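Local coordinates for DUF1254 domain-containing protein (Vibrio parahaemolyticus, PDB 3U07) that is of unknown function but probably carries a signal sequence and pairs a DUF1254 region with a DUF1214 region, consistent with an exported protein, at residues L58-Q62 against W186-T190; N79-H84 against M165-A170; R107-L111 against F124-G130. The protein carries 2 engineered substitutions. All coordinates share one frame; numbering follows the deposited sequence.

Following the chain from the N terminus, the loop after helix 26-52 supplies residues 58-62, which meet residues 186-190 in contact 1 and so close the widest loop of the three. Contact 2 is nested within it, where the start of strand 82-90 pairs with the end of strand 161-169. Contact 3 lies inside contact 2: it is the base of the hairpin formed by strands 109-115 and 120-125. Contacts 2 and 3 belong to one antiparallel sheet, in which strands 161-169 and 109-115 are neighbours. Contact 1 reaches from the border of that sheet to edge strand 187-190 of a second, mixed sheet, and Trp-186 from contact 1 also packs on Ile-168 and Leu-111.

Contact 1. Residues L58-Q62 against W186-T190. Engineered in segment 58-62: Glu-60 (natural residue Arg).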
loop_
_atom_site.group_PDB
_atom_site.type_symbol
_atom_site.label_atom_id
_atom_site.label_comp_id
_atom_site.label_asym_id
_atom_site.label_seq_id
_atom_site.Cartn_x
_atom_site.Cartn_y
_atom_site.Cartn_z
ATOM N N LEU A 58 -16.621 -9.608 5.705
ATOM C CA LEU A 58 -16.378 -8.191 5.494
ATOM C C LEU A 58 -16.607 -7.423 6.799
ATOM O O LEU A 58 -17.287 -7.907 7.705
ATOM C CB LEU A 58 -17.298 -7.678 4.384
ATOM C CG LEU A 58 -17.168 -8.459 3.067
ATOM C CD1 LEU A 58 -18.185 -7.950 2.060
ATOM C CD2 LEU A 58 -15.755 -8.316 2.511
ATOM N N ASN A 59 -16.020 -6.234 6.898
ATOM C CA ASN A 59 -16.153 -5.402 8.091
ATOM C C ASN A 59 -15.641 -6.112 9.338
ATOM O O ASN A 59 -16.235 -6.025 10.413
ATOM C CB ASN A 59 -17.614 -4.963 8.286
ATOM C CG ASN A 59 -18.067 -3.969 7.228
ATOM O OD1 ASN A 59 -17.296 -3.105 6.808
ATOM N ND2 ASN A 59 -19.321 -4.076 6.804
ATOM N N GLU A 60 -14.527 -6.819 9.168
ATOM C CA GLU A 60 -13.861 -7.546 10.246
ATOM C C GLU A 60 -12.387 -7.654 9.892
ATOM O O GLU A 60 -12.035 -7.754 8.717
ATOM C CB GLU A 60 -14.421 -8.967 10.395
ATOM C CG GLU A 60 -15.768 -9.075 11.095
ATOM C CD GLU A 60 -16.205 -10.524 11.307
ATOM O OE1 GLU A 60 -15.320 -11.401 11.417
ATOM O OE2 GLU A 60 -17.426 -10.783 11.376
ATOM N N PHE A 61 -11.524 -7.611 10.901
ATOM C CA PHE A 61 -10.095 -7.759 10.681
ATOM C C PHE A 61 -9.900 -9.252 10.410
ATOM O O PHE A 61 -10.487 -10.090 11.095
ATOM C CB PHE A 61 -9.323 -7.340 11.935
ATOM C CG PHE A 61 -9.458 -5.881 12.271
ATOM C CD1 PHE A 61 -8.925 -4.905 11.428
ATOM C CD2 PHE A 61 -10.126 -5.478 13.423
ATOM C CE1 PHE A 61 -9.055 -3.551 11.728
ATOM C CE2 PHE A 61 -10.262 -4.123 13.732
ATOM C CZ PHE A 61 -9.726 -3.158 12.881
ATOM N N GLN A 62 -9.101 -9.587 9.402
ATOM C CA GLN A 62 -8.860 -10.987 9.056
ATOM C C GLN A 62 -8.332 -11.804 10.229
ATOM O O GLN A 62 -7.194 -11.629 10.654
ATOM C CB GLN A 62 -7.882 -11.073 7.889
ATOM C CG GLN A 62 -8.534 -10.907 6.531
ATOM C CD GLN A 62 -7.562 -10.415 5.479
ATOM O OE1 GLN A 62 -6.381 -10.768 5.497
ATOM N NE2 GLN A 62 -8.056 -9.603 4.548
ATOM N N TRP A 186 -8.393 -2.010 18.501
ATOM C CA TRP A 186 -8.912 -1.525 17.225
ATOM C C TRP A 186 -10.201 -2.320 17.003
ATOM O O TRP A 186 -10.293 -3.489 17.378
ATOM C CB TRP A 186 -7.917 -1.806 16.097
ATOM C CG TRP A 186 -6.725 -0.899 16.098
ATOM C CD1 TRP A 186 -5.971 -0.532 17.178
ATOM C CD2 TRP A 186 -6.124 -0.273 14.958
ATOM N NE1 TRP A 186 -4.935 0.281 16.778
ATOM C CE2 TRP A 186 -5.002 0.451 15.420
ATOM C CE3 TRP A 186 -6.416 -0.263 13.587
ATOM C CZ2 TRP A 186 -4.180 1.189 14.564
ATOM C CZ3 TRP A 186 -5.597 0.472 12.734
ATOM C CH2 TRP A 186 -4.489 1.182 13.227
ATOM N N ASN A 187 -11.197 -1.699 16.387
ATOM C CA ASN A 187 -12.467 -2.380 16.182
ATOM C C ASN A 187 -13.136 -1.870 14.916
ATOM O O ASN A 187 -12.804 -0.790 14.430
ATOM C CB ASN A 187 -13.362 -2.114 17.403
ATOM C CG ASN A 187 -14.558 -3.051 17.484
ATOM O OD1 ASN A 187 -14.654 -4.023 16.742
ATOM N ND2 ASN A 187 -15.469 -2.764 18.404
ATOM N N ILE A 188 -14.046 -2.668 14.368
ATOM C CA ILE A 188 -14.809 -2.290 13.178
ATOM C C ILE A 188 -16.268 -2.587 13.498
ATOM O O ILE A 188 -16.609 -3.711 13.865
ATOM C CB ILE A 188 -14.444 -3.122 11.935
ATOM C CG1 ILE A 188 -12.983 -2.906 11.551
ATOM C CG2 ILE A 188 -15.370 -2.734 10.770
ATOM C CD1 ILE A 188 -12.524 -3.838 10.444
ATOM N N ARG A 189 -17.125 -1.584 13.361
ATOM C CA ARG A 189 -18.546 -1.752 13.645
ATOM C C ARG A 189 -19.401 -0.991 12.635
ATOM O O ARG A 189 -19.023 0.091 12.186
ATOM C CB ARG A 189 -18.873 -1.219 15.045
ATOM C CG ARG A 189 -18.399 -2.071 16.209
ATOM C CD ARG A 189 -18.641 -1.346 17.519
ATOM N NE ARG A 189 -17.676 -0.269 17.732
ATOM C CZ ARG A 189 -17.746 0.606 18.728
ATOM N NH1 ARG A 189 -18.742 0.536 19.599
ATOM N NH2 ARG A 189 -16.816 1.543 18.863
ATOM N N THR A 190 -20.544 -1.560 12.268
ATOM C CA THR A 190 -21.454 -0.876 11.362
ATOM C C THR A 190 -22.080 0.239 12.203
ATOM O O THR A 190 -22.105 0.159 13.432
ATOM C CB THR A 190 -22.593 -1.797 10.866
ATOM O OG1 THR A 190 -23.284 -2.356 11.990
ATOM C CG2 THR A 190 -22.036 -2.909 9.995
#
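Phe-61 and Ile-188 centre an apolar contact in which a loop without regular structure, 58-62, lies against strand 187-190, the edge of a mixed four-stranded sheet. Backbone bonds of Asn-59 to Trp-88 and of Gln-62 to Met-86 hold the loop to strand 82-90, at the border of the neighbouring antiparallel sheet, so the contact bridges two sheets. No hydrogen bond crosses it.

The main interaction is CH-pi: CD1 of Ile-188 stands 3.7 Å from the centroid of the Phe-61 ring and 10° off its normal, practically over the middle of one face. Ile-188 reaches there because its CG1 branch is extended (chi2 173°). Apolar packing widens the overlap, with CG1 of Ile-188 3.5 Å from CZ of Phe-61. CB of Trp-186 also meets CZ of Phe-61, at 3.9 Å, while the indole itself turns off toward the antiparallel sheet.

Polar atoms lie around this packing. The backbone N of Asn-187 approaches the edge of the Phe-61 ring. The amide of Asn-59 is engaged outside the contact, its OD1 accepting from Asp-90 N. The other branch of Ile-188 turns to a backbone carbonyl of the loop, its CG2 resting 3.4 Å from Asn-59 O.

Contact 2. Residues N79-H84 against M165-A170; sequences NNDTLH and MGRIMA
Thr-82 places its two branches differently against the end of strand 161-169. Chi1 of 54° puts OG1 between its own backbone N and carbonyl carbon, where it meets the extended Arg-167 chain obliquely, OG1 3.8 Å from Arg-167 CB. It also sends CG2 over the opposite backbone, 3.5 Å from Met-169 CA. Met-165, a selenomethionine, bends at chi2 (81°), and the bend carries its CE back to within 3.7 Å of His-84 CB; the selenium sits obliquely to the imidazole.

The backbones pair antiparallel. Leu-83 N donates to Ile-168 O over 2.9 Å at 179°; Ile-168 N returns a 3.0 Å bond to Leu-83 O. This hydrogen-bonded pair is flanked by the non-hydrogen-bonded pairs Thr-82 with Met-169 and His-84 with Arg-167. Beyond them, Ala-170 N reaches Asp-81 O only weakly, at 3.4 Å, consistent with the pairing fading there.

The Asn-79 amide is turned nearly perpendicular to the Arg-167 guanidinium. The Asp-81 carboxylate ties this end of the sheet to another one, its OD2 bonding to Tyr-415 on strand 408-417 and Ser-349 on strand 347-354. Helix 173-183 covers the sheet face bearing Leu-83 and Ile-168 through Ala-179, while strand 109-115 pairs with the far side of 161-169.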
loop_
_atom_site.group_PDB
_atom_site.type_symbol
_atom_site.label_atom_id
_atom_site.label_comp_id
_atom_site.label_asym_id
_atom_site.label_seq_id
_atom_site.Cartn_x
_atom_site.Cartn_y
_atom_site.Cartn_z
ATOM N N ASN A 79 7.777 -5.514 5.738
ATOM C CA ASN A 79 8.282 -4.727 6.864
ATOM C C ASN A 79 8.728 -5.500 8.095
ATOM O O ASN A 79 8.062 -6.439 8.529
ATOM C CB ASN A 79 7.216 -3.729 7.320
ATOM C CG ASN A 79 6.921 -2.667 6.283
ATOM O OD1 ASN A 79 7.006 -2.916 5.081
ATOM N ND2 ASN A 79 6.547 -1.478 6.746
ATOM N N ASN A 80 9.860 -5.085 8.652
ATOM C CA ASN A 80 10.389 -5.668 9.880
ATOM C C ASN A 80 10.169 -4.533 10.882
ATOM O O ASN A 80 10.617 -4.582 12.032
ATOM C CB ASN A 80 11.885 -5.974 9.743
ATOM C CG ASN A 80 12.448 -6.711 10.953
ATOM O OD1 ASN A 80 11.827 -7.642 11.469
ATOM N ND2 ASN A 80 13.637 -6.309 11.396
ATOM N N ASP A 81 9.446 -3.512 10.415
ATOM C CA ASP A 81 9.149 -2.319 11.203
ATOM C C ASP A 81 7.816 -2.324 11.947
ATOM O O ASP A 81 7.720 -1.779 13.048
ATOM C CB ASP A 81 9.162 -1.065 10.310
ATOM C CG ASP A 81 10.398 -0.965 9.431
ATOM O OD1 ASP A 81 11.472 -1.451 9.841
ATOM O OD2 ASP A 81 10.295 -0.376 8.333
ATOM N N THR A 82 6.793 -2.940 11.364
ATOM C CA THR A 82 5.473 -2.906 11.980
ATOM C C THR A 82 4.645 -4.188 11.999
ATOM O O THR A 82 4.885 -5.111 11.223
ATOM C CB THR A 82 4.612 -1.817 11.293
ATOM O OG1 THR A 82 4.606 -2.037 9.875
ATOM C CG2 THR A 82 5.172 -0.428 11.572
ATOM N N LEU A 83 3.669 -4.223 12.906
ATOM C CA LEU A 83 2.729 -5.339 13.021
ATOM C C LEU A 83 1.558 -4.859 12.155
ATOM O O LEU A 83 1.443 -3.660 11.895
ATOM C CB LEU A 83 2.263 -5.514 14.467
ATOM C CG LEU A 83 3.335 -5.712 15.537
ATOM C CD1 LEU A 83 2.672 -5.687 16.905
ATOM C CD2 LEU A 83 4.074 -7.021 15.313
ATOM N N HIS A 84 0.681 -5.753 11.718
ATOM C CA HIS A 84 -0.408 -5.307 10.862
ATOM C C HIS A 84 -1.785 -5.886 11.145
ATOM O O HIS A 84 -1.927 -6.965 11.721
ATOM C CB HIS A 84 -0.077 -5.594 9.391
ATOM C CG HIS A 84 -0.374 -7.003 8.973
ATOM N ND1 HIS A 84 0.514 -8.041 9.157
ATOM C CD2 HIS A 84 -1.492 -7.556 8.442
ATOM C CE1 HIS A 84 -0.043 -9.172 8.759
ATOM N NE2 HIS A 84 -1.261 -8.905 8.322
HETATM N N MSE A 165 -5.928 -1.406 5.944
HETATM C CA MSE A 165 -4.653 -1.908 6.450
HETATM C C MSE A 165 -4.195 -1.024 7.599
HETATM O O MSE A 165 -4.127 0.196 7.464
HETATM C CB MSE A 165 -3.583 -1.893 5.351
HETATM C CG MSE A 165 -2.151 -2.099 5.858
HETATM SE SE MSE A 165 -1.619 -3.941 6.192
HETATM C CE MSE A 165 0.298 -3.660 6.251
ATOM N N GLY A 166 -3.900 -1.647 8.734
ATOM C CA GLY A 166 -3.422 -0.904 9.882
ATOM C C GLY A 166 -2.019 -1.382 10.213
ATOM O O GLY A 166 -1.733 -2.576 10.141
ATOM N N ARG A 167 -1.134 -0.450 10.546
ATOM C CA ARG A 167 0.241 -0.799 10.895
ATOM C C ARG A 167 0.606 -0.135 12.213
ATOM O O ARG A 167 0.383 1.061 12.396
ATOM C CB ARG A 167 1.228 -0.320 9.826
ATOM C CG ARG A 167 1.014 -0.892 8.438
ATOM C CD ARG A 167 2.030 -0.311 7.467
ATOM N NE ARG A 167 1.740 -0.665 6.081
ATOM C CZ ARG A 167 2.571 -0.459 5.063
ATOM N NH1 ARG A 167 3.759 0.098 5.273
ATOM N NH2 ARG A 167 2.215 -0.809 3.833
ATOM N N ILE A 168 1.167 -0.920 13.125
ATOM C CA ILE A 168 1.592 -0.417 14.422
ATOM C C ILE A 168 3.047 -0.820 14.676
ATOM O O ILE A 168 3.371 -2.005 14.719
ATOM C CB ILE A 168 0.706 -0.969 15.556
ATOM C CG1 ILE A 168 -0.747 -0.527 15.341
ATOM C CG2 ILE A 168 1.210 -0.466 16.902
ATOM C CD1 ILE A 168 -1.730 -1.125 16.336
HETATM N N MSE A 169 3.907 0.184 14.830
HETATM C CA MSE A 169 5.333 -0.007 15.085
HETATM C C MSE A 169 5.611 -0.791 16.368
HETATM O O MSE A 169 4.932 -0.622 17.386
HETATM C CB MSE A 169 6.035 1.356 15.181
HETATM C CG MSE A 169 7.447 1.316 15.787
HETATM SE SE MSE A 169 8.032 2.991 16.628
HETATM C CE MSE A 169 8.715 3.905 15.076
ATOM N N ALA A 170 6.625 -1.646 16.295
ATOM C CA ALA A 170 7.080 -2.465 17.414
ATOM C C ALA A 170 8.572 -2.642 17.123
ATOM O O ALA A 170 8.947 -3.251 16.118
ATOM C CB ALA A 170 6.375 -3.798 17.408
#

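Contact 3. Residues R107-L111 against F124-G130; sequences RYWIL and FSSRTRG
Backbone pairing between Leu-111 and Phe-124, together with an indole laid face-on against Ser-125 and Ser-126, makes this the base of the beta hairpin of strands 109-115 and 120-125, where the second strand, an edge of its sheet, runs into the short helix 126-129. Leu-111 N donates to Phe-124 O over 2.6 Å at 171°, and Phe-124 N donates back to Leu-111 O.

Trp-109 packs against the passage from strand 120-125 to helix 126-129. Its chi1 of 63° swings one indole face there, with Ser-125 CA 3.8 Å from the centroid of the six-membered ring and 9° off its normal, a CH-pi contact. At the ring edge NE1 donates to Gly-130 O over 2.9 Å, just past the helix. Trp-109 N in turn donates to Ser-126 OG at 3.2 Å.

Ser-125 caps the helix, its OG accepting from Arg-127 N at 3.0 Å. On the face that carries Leu-111 and Phe-124, the side also taken by the indole, Leu-111 CD2 meets the Phe-124 ring edge, and that ring stacks on Phe-136. Gripped by bonds from its indole and its backbone N, and by the CH-pi contact, Trp-109 probably helps fix how the helix is set against the strand, with its buried indole N-H satisfied by a main-chain carbonyl.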
loop_
_atom_site.group_PDB
_atom_site.type_symbol
_atom_site.label_atom_id
_atom_site.label_comp_id
_atom_site.label_asym_id
_atom_site.label_seq_id
_atom_site.Cartn_x
_atom_site.Cartn_y
_atom_site.Cartn_z
ATOM N N ARG A 107 5.077 5.967 19.504
ATOM C CA ARG A 107 4.805 4.814 18.662
ATOM C C ARG A 107 4.164 5.173 17.326
ATOM O O ARG A 107 3.130 5.840 17.280
ATOM C CB ARG A 107 3.917 3.811 19.399
ATOM C CG ARG A 107 3.794 2.467 18.686
ATOM C CD ARG A 107 2.882 1.521 19.437
ATOM N NE ARG A 107 3.339 1.295 20.806
ATOM C CZ ARG A 107 4.373 0.528 21.143
ATOM N NH1 ARG A 107 5.069 -0.106 20.207
ATOM N NH2 ARG A 107 4.714 0.403 22.419
ATOM N N TYR A 108 4.796 4.744 16.236
ATOM C CA TYR A 108 4.264 5.004 14.902
ATOM C C TYR A 108 3.078 4.075 14.657
ATOM O O TYR A 108 3.100 2.908 15.050
ATOM C CB TYR A 108 5.312 4.731 13.817
ATOM C CG TYR A 108 4.773 4.887 12.406
ATOM C CD1 TYR A 108 4.737 6.135 11.786
ATOM C CD2 TYR A 108 4.252 3.798 11.710
ATOM C CE1 TYR A 108 4.192 6.296 10.511
ATOM C CE2 TYR A 108 3.701 3.949 10.430
ATOM C CZ TYR A 108 3.675 5.201 9.841
ATOM O OH TYR A 108 3.125 5.371 8.585
ATOM N N TRP A 109 2.042 4.607 14.019
ATOM C CA TRP A 109 0.860 3.822 13.675
ATOM C C TRP A 109 0.168 4.501 12.516
ATOM O O TRP A 109 0.324 5.707 12.307
ATOM C CB TRP A 109 -0.119 3.713 14.845
ATOM C CG TRP A 109 -0.687 5.029 15.297
ATOM C CD1 TRP A 109 -0.150 5.883 16.217
ATOM C CD2 TRP A 109 -1.904 5.636 14.848
ATOM N NE1 TRP A 109 -0.959 6.983 16.373
ATOM C CE2 TRP A 109 -2.043 6.857 15.547
ATOM C CE3 TRP A 109 -2.892 5.264 13.927
ATOM C CZ2 TRP A 109 -3.133 7.712 15.349
ATOM C CZ3 TRP A 109 -3.975 6.113 13.730
ATOM C CH2 TRP A 109 -4.088 7.323 14.440
ATOM N N ILE A 110 -0.591 3.727 11.754
ATOM C CA ILE A 110 -1.306 4.288 10.622
ATOM C C ILE A 110 -2.501 3.427 10.234
ATOM O O ILE A 110 -2.427 2.196 10.266
ATOM C CB ILE A 110 -0.366 4.443 9.395
ATOM C CG1 ILE A 110 -1.112 5.114 8.241
ATOM C CG2 ILE A 110 0.182 3.078 8.976
ATOM C CD1 ILE A 110 -0.200 5.640 7.164
ATOM N N LEU A 111 -3.615 4.087 9.928
ATOM C CA LEU A 111 -4.822 3.406 9.463
ATOM C C LEU A 111 -4.875 3.850 8.001
ATOM O O LEU A 111 -5.030 5.033 7.706
ATOM C CB LEU A 111 -6.062 3.882 10.220
ATOM C CG LEU A 111 -7.427 3.459 9.655
ATOM C CD1 LEU A 111 -7.500 1.942 9.517
ATOM C CD2 LEU A 111 -8.526 3.967 10.577
ATOM N N PHE A 124 -4.917 7.931 8.375
ATOM C CA PHE A 124 -4.864 8.521 9.705
ATOM C C PHE A 124 -3.645 7.914 10.377
ATOM O O PHE A 124 -3.466 6.696 10.357
ATOM C CB PHE A 124 -6.123 8.170 10.505
ATOM C CG PHE A 124 -7.389 8.711 9.907
ATOM C CD1 PHE A 124 -7.617 10.087 9.857
ATOM C CD2 PHE A 124 -8.347 7.848 9.373
ATOM C CE1 PHE A 124 -8.784 10.595 9.284
ATOM C CE2 PHE A 124 -9.516 8.345 8.799
ATOM C CZ PHE A 124 -9.738 9.723 8.752
ATOM N N SER A 125 -2.797 8.749 10.966
ATOM C CA SER A 125 -1.609 8.211 11.610
ATOM C C SER A 125 -0.902 9.166 12.554
ATOM O O SER A 125 -1.205 10.365 12.617
ATOM C CB SER A 125 -0.605 7.745 10.552
ATOM O OG SER A 125 0.309 8.776 10.237
ATOM N N SER A 126 0.048 8.596 13.288
ATOM C CA SER A 126 0.872 9.313 14.246
ATOM C C SER A 126 1.592 10.484 13.577
ATOM O O SER A 126 1.841 11.512 14.202
ATOM C CB SER A 126 1.908 8.353 14.832
ATOM O OG SER A 126 2.633 7.704 13.795
ATOM N N ARG A 127 1.927 10.319 12.302
ATOM C CA ARG A 127 2.627 11.360 11.560
ATOM C C ARG A 127 1.874 12.682 11.614
ATOM O O ARG A 127 2.476 13.750 11.698
ATOM C CB ARG A 127 2.800 10.946 10.095
ATOM C CG ARG A 127 3.613 11.929 9.270
ATOM C CD ARG A 127 3.710 11.496 7.809
ATOM N NE ARG A 127 2.495 11.788 7.054
ATOM C CZ ARG A 127 2.201 12.977 6.537
ATOM N NH1 ARG A 127 3.036 13.998 6.686
ATOM N NH2 ARG A 127 1.065 13.147 5.870
ATOM N N THR A 128 0.549 12.606 11.566
ATOM C CA THR A 128 -0.255 13.816 11.576
ATOM C C THR A 128 -1.199 13.955 12.769
ATOM O O THR A 128 -1.840 14.989 12.928
ATOM C CB THR A 128 -1.074 13.935 10.256
ATOM O OG1 THR A 128 -1.840 12.741 10.052
ATOM C CG2 THR A 128 -0.145 14.138 9.066
ATOM N N ARG A 129 -1.285 12.929 13.608
ATOM C CA ARG A 129 -2.169 12.993 14.773
ATOM C C ARG A 129 -1.441 12.722 16.087
ATOM O O ARG A 129 -1.986 12.958 17.165
ATOM C CB ARG A 129 -3.310 11.974 14.653
ATOM C CG ARG A 129 -4.217 12.142 13.457
ATOM C CD ARG A 129 -5.224 11.008 13.422
ATOM N NE ARG A 129 -6.175 11.083 14.529
ATOM C CZ ARG A 129 -7.216 11.913 14.571
ATOM N NH1 ARG A 129 -7.449 12.746 13.564
ATOM N NH2 ARG A 129 -8.032 11.906 15.618
ATOM N N GLY A 130 -0.211 12.233 16.000
ATOM C CA GLY A 130 0.515 11.911 17.214
ATOM C C GLY A 130 -0.141 10.692 17.842
ATOM O O GLY A 130 -0.448 9.716 17.160
#